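Local coordinates for protein Cys-Gly metallodipeptidase DUG1 (Saccharomyces cerevisiae, PDB 4G1P) that hydrolyses the dipeptide Cys-Gly as a homodimeric M20-family metallopeptidase and serves as the catalytic component of the glutathione-degrading GSH degradosomal complex, at residues P82-R87 with L163-E168; K94-V99 with K191-V196. All blocks are in the same frame, centred on the assembly; numbering follows the deposited sequence.

Interaction 1: residues P82-R87 with L163-E168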
loop_
_atom_site.group_PDB
_atom_site.type_symbol
_atom_site.label_atom_id
_atom_site.label_comp_id
_atom_site.label_asym_id
_atom_site.label_seq_id
_atom_site.Cartn_x
_atom_site.Cartn_y
_atom_site.Cartn_z
ATOM N N PRO A 82 14.362 24.124 -6.782
ATOM C CA PRO A 82 14.435 25.578 -6.988
ATOM C C PRO A 82 13.298 26.102 -7.863
ATOM O O PRO A 82 12.892 25.388 -8.771
ATOM C CB PRO A 82 15.763 25.747 -7.733
ATOM C CG PRO A 82 15.970 24.453 -8.416
ATOM C CD PRO A 82 15.443 23.418 -7.483
ATOM N N VAL A 83 12.782 27.298 -7.596
ATOM C CA VAL A 83 11.808 27.887 -8.508
ATOM C C VAL A 83 12.625 28.627 -9.529
ATOM O O VAL A 83 13.611 29.269 -9.170
ATOM C CB VAL A 83 10.832 28.872 -7.836
ATOM C CG1 VAL A 83 9.930 29.490 -8.878
ATOM C CG2 VAL A 83 9.987 28.163 -6.822
ATOM N N ILE A 84 12.242 28.515 -10.797
ATOM C CA ILE A 84 13.070 29.028 -11.876
ATOM C C ILE A 84 12.501 30.316 -12.424
ATOM O O ILE A 84 11.446 30.316 -13.032
ATOM C CB ILE A 84 13.170 28.032 -13.032
ATOM C CG1 ILE A 84 13.723 26.688 -12.545
ATOM C CG2 ILE A 84 14.044 28.610 -14.122
ATOM C CD1 ILE A 84 13.734 25.609 -13.613
ATOM N N LEU A 85 13.198 31.416 -12.192
ATOM C CA LEU A 85 12.752 32.700 -12.699
ATOM C C LEU A 85 13.652 33.148 -13.840
ATOM O O LEU A 85 14.875 33.068 -13.742
ATOM C CB LEU A 85 12.764 33.764 -11.595
ATOM C CG LEU A 85 12.100 33.481 -10.244
ATOM C CD1 LEU A 85 12.135 34.759 -9.449
ATOM C CD2 LEU A 85 10.671 32.975 -10.376
ATOM N N SER A 86 13.047 33.623 -14.918
ATOM C CA SER A 86 13.807 34.172 -16.020
ATOM C C SER A 86 12.995 35.207 -16.793
ATOM O O SER A 86 11.773 35.291 -16.655
ATOM C CB SER A 86 14.267 33.057 -16.949
ATOM O OG SER A 86 13.185 32.528 -17.685
ATOM N N ARG A 87 13.683 36.013 -17.590
ATOM C CA ARG A 87 13.014 36.994 -18.425
ATOM C C ARG A 87 13.517 36.817 -19.839
ATOM O O ARG A 87 14.661 36.398 -20.061
ATOM C CB ARG A 87 13.279 38.425 -17.941
ATOM C CG ARG A 87 13.811 38.520 -16.505
ATOM C CD ARG A 87 14.069 39.961 -16.016
ATOM N NE ARG A 87 12.838 40.558 -15.523
ATOM C CZ ARG A 87 12.539 40.721 -14.241
ATOM N NH1 ARG A 87 13.389 40.372 -13.291
ATOM N NH2 ARG A 87 11.377 41.258 -13.914
ATOM N N LEU A 163 8.706 38.410 -21.709
ATOM C CA LEU A 163 8.313 37.192 -21.043
ATOM C C LEU A 163 9.033 37.065 -19.714
ATOM O O LEU A 163 10.200 37.409 -19.599
ATOM C CB LEU A 163 8.605 35.981 -21.917
ATOM C CG LEU A 163 7.762 34.790 -21.481
ATOM C CD1 LEU A 163 6.281 35.089 -21.742
ATOM C CD2 LEU A 163 8.210 33.516 -22.186
ATOM N N VAL A 164 8.320 36.593 -18.704
ATOM C CA VAL A 164 8.898 36.370 -17.391
ATOM C C VAL A 164 8.428 35.007 -16.962
ATOM O O VAL A 164 7.281 34.634 -17.205
ATOM C CB VAL A 164 8.450 37.427 -16.373
ATOM C CG1 VAL A 164 8.924 37.076 -14.975
ATOM C CG2 VAL A 164 8.990 38.769 -16.771
ATOM N N THR A 165 9.322 34.251 -16.341
ATOM C CA THR A 165 9.072 32.852 -16.105
ATOM C C THR A 165 9.053 32.571 -14.630
ATOM O O THR A 165 9.773 33.192 -13.871
ATOM C CB THR A 165 10.138 31.992 -16.810
ATOM O OG1 THR A 165 9.501 30.896 -17.437
ATOM C CG2 THR A 165 11.130 31.432 -15.861
ATOM N N CYS A 166 8.204 31.641 -14.225
ATOM C CA CYS A 166 8.169 31.182 -12.847
ATOM C C CYS A 166 7.824 29.677 -12.821
ATOM O O CYS A 166 6.662 29.290 -12.757
ATOM C CB CYS A 166 7.168 32.015 -12.036
ATOM S SG CYS A 166 7.040 31.522 -10.294
ATOM N N PHE A 167 8.851 28.840 -12.902
ATOM C CA PHE A 167 8.686 27.387 -13.007
ATOM C C PHE A 167 9.092 26.692 -11.701
ATOM O O PHE A 167 10.258 26.741 -11.301
ATOM C CB PHE A 167 9.541 26.849 -14.162
ATOM C CG PHE A 167 9.131 27.353 -15.532
ATOM C CD1 PHE A 167 7.819 27.723 -15.798
ATOM C CD2 PHE A 167 10.065 27.432 -16.569
ATOM C CE1 PHE A 167 7.442 28.180 -17.076
ATOM C CE2 PHE A 167 9.701 27.886 -17.853
ATOM C CZ PHE A 167 8.386 28.253 -18.107
ATOM N N GLU A 168 8.142 26.055 -11.025
ATOM C CA GLU A 168 8.453 25.396 -9.753
ATOM C C GLU A 168 8.588 23.900 -9.960
ATOM O O GLU A 168 8.259 23.389 -11.033
ATOM C CB GLU A 168 7.381 25.667 -8.686
ATOM C CG GLU A 168 6.046 24.969 -8.962
ATOM C CD GLU A 168 5.213 24.748 -7.711
ATOM O OE1 GLU A 168 5.789 24.443 -6.649
ATOM O OE2 GLU A 168 3.977 24.877 -7.788
#
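Cys166 meets Val83 and Leu85 because its SG stands anti to the backbone N (chi1 180°), while Leu85 turns CG anti to its own carbonyl carbon (chi1 -50°). The sulfur comes 3.8 Å from Val83 CG1 and about as near to Leu85 CD2, so one thiol bridges two apolar side chains on the face that also carries Arg87 and Val164. Val83 CG2 touches Glu168 CB, the two side chains crossing at a slant, and Glu168 OE2 bonds to the hydroxyls of Tyr100 and Ser175.

The opposite face of the sheet belongs to Ile84, Ser86, Thr165 and Phe167. Here Ile84 and Phe167 pack CB to CB at 4.0 Å, and Thr165 CB lies over one face of the Phe167 ring, offset toward its rim. Helix 39-55 covers this side through Leu53, which touches Ile84 and Ser86.

Between the faces the axes of 83-87 and 163-168 run antiparallel, 169° apart. Ile84 and Phe167 exchange both bonds of a hydrogen-bonded pair: Ile84 N to Phe167 O measures 2.7 Å, and Phe167 N to Ile84 O 3.0 Å. Farther along, Thr165 N donates to Ser86 O at 2.7 Å, while the return bond from Ser86 N to Thr165 O is weak at 3.5 Å. At the far end Arg87 NH1 makes a salt bridge with Asp60 OD2, NH2 bonds to Tyr189 O, and the guanidinium also makes a cation-pi contact with Tyr189.

Strands 83-88 and 162-168 thus form an antiparallel pair inside the mixed alpha/beta sheet of the M20 catalytic domain, and Glu168, at the end of its strand, brings this pair up to His102 and Glu171, probable zinc-ligand and proton-acceptor residues of the active site.

Interaction 2: residues K94-V99 with K191-V196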
loop_
_atom_site.group_PDB
_atom_site.type_symbol
_atom_site.label_atom_id
_atom_site.label_comp_id
_atom_site.label_asym_id
_atom_site.label_seq_id
_atom_site.Cartn_x
_atom_site.Cartn_y
_atom_site.Cartn_z
ATOM N N LYS A 94 6.836 47.435 -23.993
ATOM C CA LYS A 94 6.045 46.241 -24.220
ATOM C C LYS A 94 5.371 45.785 -22.938
ATOM O O LYS A 94 5.848 46.073 -21.838
ATOM C CB LYS A 94 6.909 45.125 -24.800
ATOM C CG LYS A 94 7.403 45.403 -26.211
ATOM C CD LYS A 94 7.795 44.106 -26.906
ATOM C CE LYS A 94 8.233 44.330 -28.339
ATOM N NZ LYS A 94 9.694 44.524 -28.411
ATOM N N LYS A 95 4.249 45.090 -23.073
ATOM C CA LYS A 95 3.632 44.467 -21.914
ATOM C C LYS A 95 4.498 43.306 -21.388
ATOM O O LYS A 95 5.277 42.691 -22.124
ATOM C CB LYS A 95 2.227 43.985 -22.258
ATOM C CG LYS A 95 1.287 45.102 -22.628
ATOM C CD LYS A 95 0.006 44.553 -23.238
ATOM C CE LYS A 95 -0.928 45.668 -23.713
ATOM N NZ LYS A 95 -2.188 45.149 -24.326
ATOM N N THR A 96 4.369 43.015 -20.106
ATOM C CA THR A 96 5.095 41.896 -19.532
ATOM C C THR A 96 4.162 40.750 -19.148
ATOM O O THR A 96 3.270 40.925 -18.326
ATOM C CB THR A 96 5.885 42.339 -18.314
ATOM O OG1 THR A 96 6.883 43.272 -18.733
ATOM C CG2 THR A 96 6.553 41.150 -17.660
ATOM N N VAL A 97 4.348 39.587 -19.758
ATOM C CA VAL A 97 3.555 38.423 -19.377
ATOM C C VAL A 97 4.374 37.429 -18.557
ATOM O O VAL A 97 5.454 37.004 -18.964
ATOM C CB VAL A 97 2.967 37.694 -20.593
ATOM C CG1 VAL A 97 2.127 36.518 -20.137
ATOM C CG2 VAL A 97 2.129 38.641 -21.412
ATOM N N LEU A 98 3.859 37.082 -17.385
ATOM C CA LEU A 98 4.478 36.051 -16.564
ATOM C C LEU A 98 3.821 34.721 -16.893
ATOM O O LEU A 98 2.581 34.599 -16.856
ATOM C CB LEU A 98 4.320 36.374 -15.078
ATOM C CG LEU A 98 4.742 35.298 -14.070
ATOM C CD1 LEU A 98 6.121 34.817 -14.390
ATOM C CD2 LEU A 98 4.739 35.845 -12.669
ATOM N N VAL A 99 4.646 33.734 -17.244
ATOM C CA VAL A 99 4.141 32.377 -17.421
ATOM C C VAL A 99 4.646 31.461 -16.323
ATOM O O VAL A 99 5.824 31.482 -15.964
ATOM C CB VAL A 99 4.460 31.780 -18.817
ATOM C CG1 VAL A 99 3.743 32.565 -19.895
ATOM C CG2 VAL A 99 5.962 31.741 -19.077
ATOM N N LYS A 191 7.684 42.856 -10.296
ATOM C CA LYS A 191 7.120 44.199 -10.165
ATOM C C LYS A 191 6.385 44.701 -11.409
ATOM O O LYS A 191 5.299 45.278 -11.298
ATOM C CB LYS A 191 8.175 45.220 -9.706
ATOM C CG LYS A 191 9.045 45.818 -10.805
ATOM C CD LYS A 191 10.004 46.867 -10.231
ATOM C CE LYS A 191 11.055 47.340 -11.251
ATOM N NZ LYS A 191 10.540 48.339 -12.249
ATOM N N GLY A 192 6.939 44.461 -12.590
ATOM C CA GLY A 192 6.353 45.037 -13.787
ATOM C C GLY A 192 5.307 44.204 -14.510
ATOM O O GLY A 192 4.854 44.581 -15.595
ATOM N N VAL A 193 4.914 43.083 -13.912
ATOM C CA VAL A 193 4.057 42.120 -14.588
ATOM C C VAL A 193 2.685 42.699 -14.923
ATOM O O VAL A 193 2.051 43.328 -14.081
ATOM C CB VAL A 193 3.900 40.829 -13.759
ATOM C CG1 VAL A 193 2.917 39.908 -14.419
ATOM C CG2 VAL A 193 5.242 40.136 -13.600
ATOM N N ASP A 194 2.233 42.488 -16.155
ATOM C CA ASP A 194 0.930 42.990 -16.573
ATOM C C ASP A 194 -0.145 41.911 -16.646
ATOM O O ASP A 194 -1.336 42.211 -16.755
ATOM C CB ASP A 194 1.043 43.695 -17.923
ATOM C CG ASP A 194 1.985 44.860 -17.874
ATOM O OD1 ASP A 194 1.826 45.704 -16.970
ATOM O OD2 ASP A 194 2.904 44.916 -18.714
ATOM N N ALA A 195 0.273 40.657 -16.590
ATOM C CA ALA A 195 -0.646 39.565 -16.840
ATOM C C ALA A 195 0.068 38.272 -16.556
ATOM O O ALA A 195 1.292 38.199 -16.656
ATOM C CB ALA A 195 -1.134 39.591 -18.286
ATOM N N VAL A 196 -0.708 37.258 -16.199
ATOM C CA VAL A 196 -0.171 35.941 -15.943
ATOM C C VAL A 196 -0.919 34.904 -16.771
ATOM O O VAL A 196 -2.156 34.888 -16.801
ATOM C CB VAL A 196 -0.248 35.594 -14.458
ATOM C CG1 VAL A 196 0.082 34.114 -14.229
ATOM C CG2 VAL A 196 0.687 36.496 -13.670
HETATM O O HOH W 1 5.396 46.127 -18.361
#
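Asp194 points its side chain at Thr96, and its atoms can be followed outward one by one. CB lies 3.6 Å from Thr96 O; CG, anti to the carbonyl carbon of Asp194 (chi1 -60°), sits 3.8 Å from Thr96 N; and OD2 at the tip takes the N-H of Thr96 at 2.8 Å, nearly straight at 165°. That donor arrives on the anti side of the carboxylate, 22° out of its plane. The same oxygen lies beside Lys95 CA and is within hydrogen-bonding distance of a water that also neighbours Gly192 O and Thr96 OG1.

In return, Asp194 N donates to Thr96 O at 2.9 Å, so side chain and backbone of one residue hold the backbone N-H and C=O of Thr96. Two residues on, Leu98 N bonds to Ala195 O, and Leu98 pairs in parallel with Val196. Val193 CG1 and Val196 CG2 both pack against Leu98 CB, on a face covered by Leu433 of helix 426-433.

The chemistry implies that a carboxylate accepts the Thr96 N-H beside the parallel pairing of Leu98 with Val196: a charged, water-linked region adjoins a buried, apolar one.

Interactions 1 and 2 lie side by side in one mixed sheet, their centres 12 Å apart. Across it strands 83-88, 162-168, 96-102 and 195-198 are successive neighbours, so strand 162-168 of interaction 1 directly adjoins strand 96-102 of interaction 2. Val164 spans the seam, its N facing Val97 O and its O facing Val99 N in probable hydrogen bonds. Along the chain the segments alternate, 82-87, 94-99, 163-168, 191-196: strand 96-102 skips a place, and 162-168 returns to fill it. The antiparallel half thereby joins the parallel half, giving a continuous scaffold whose strands lead toward the zinc ligands, including Asp200, which follows strand 195-198.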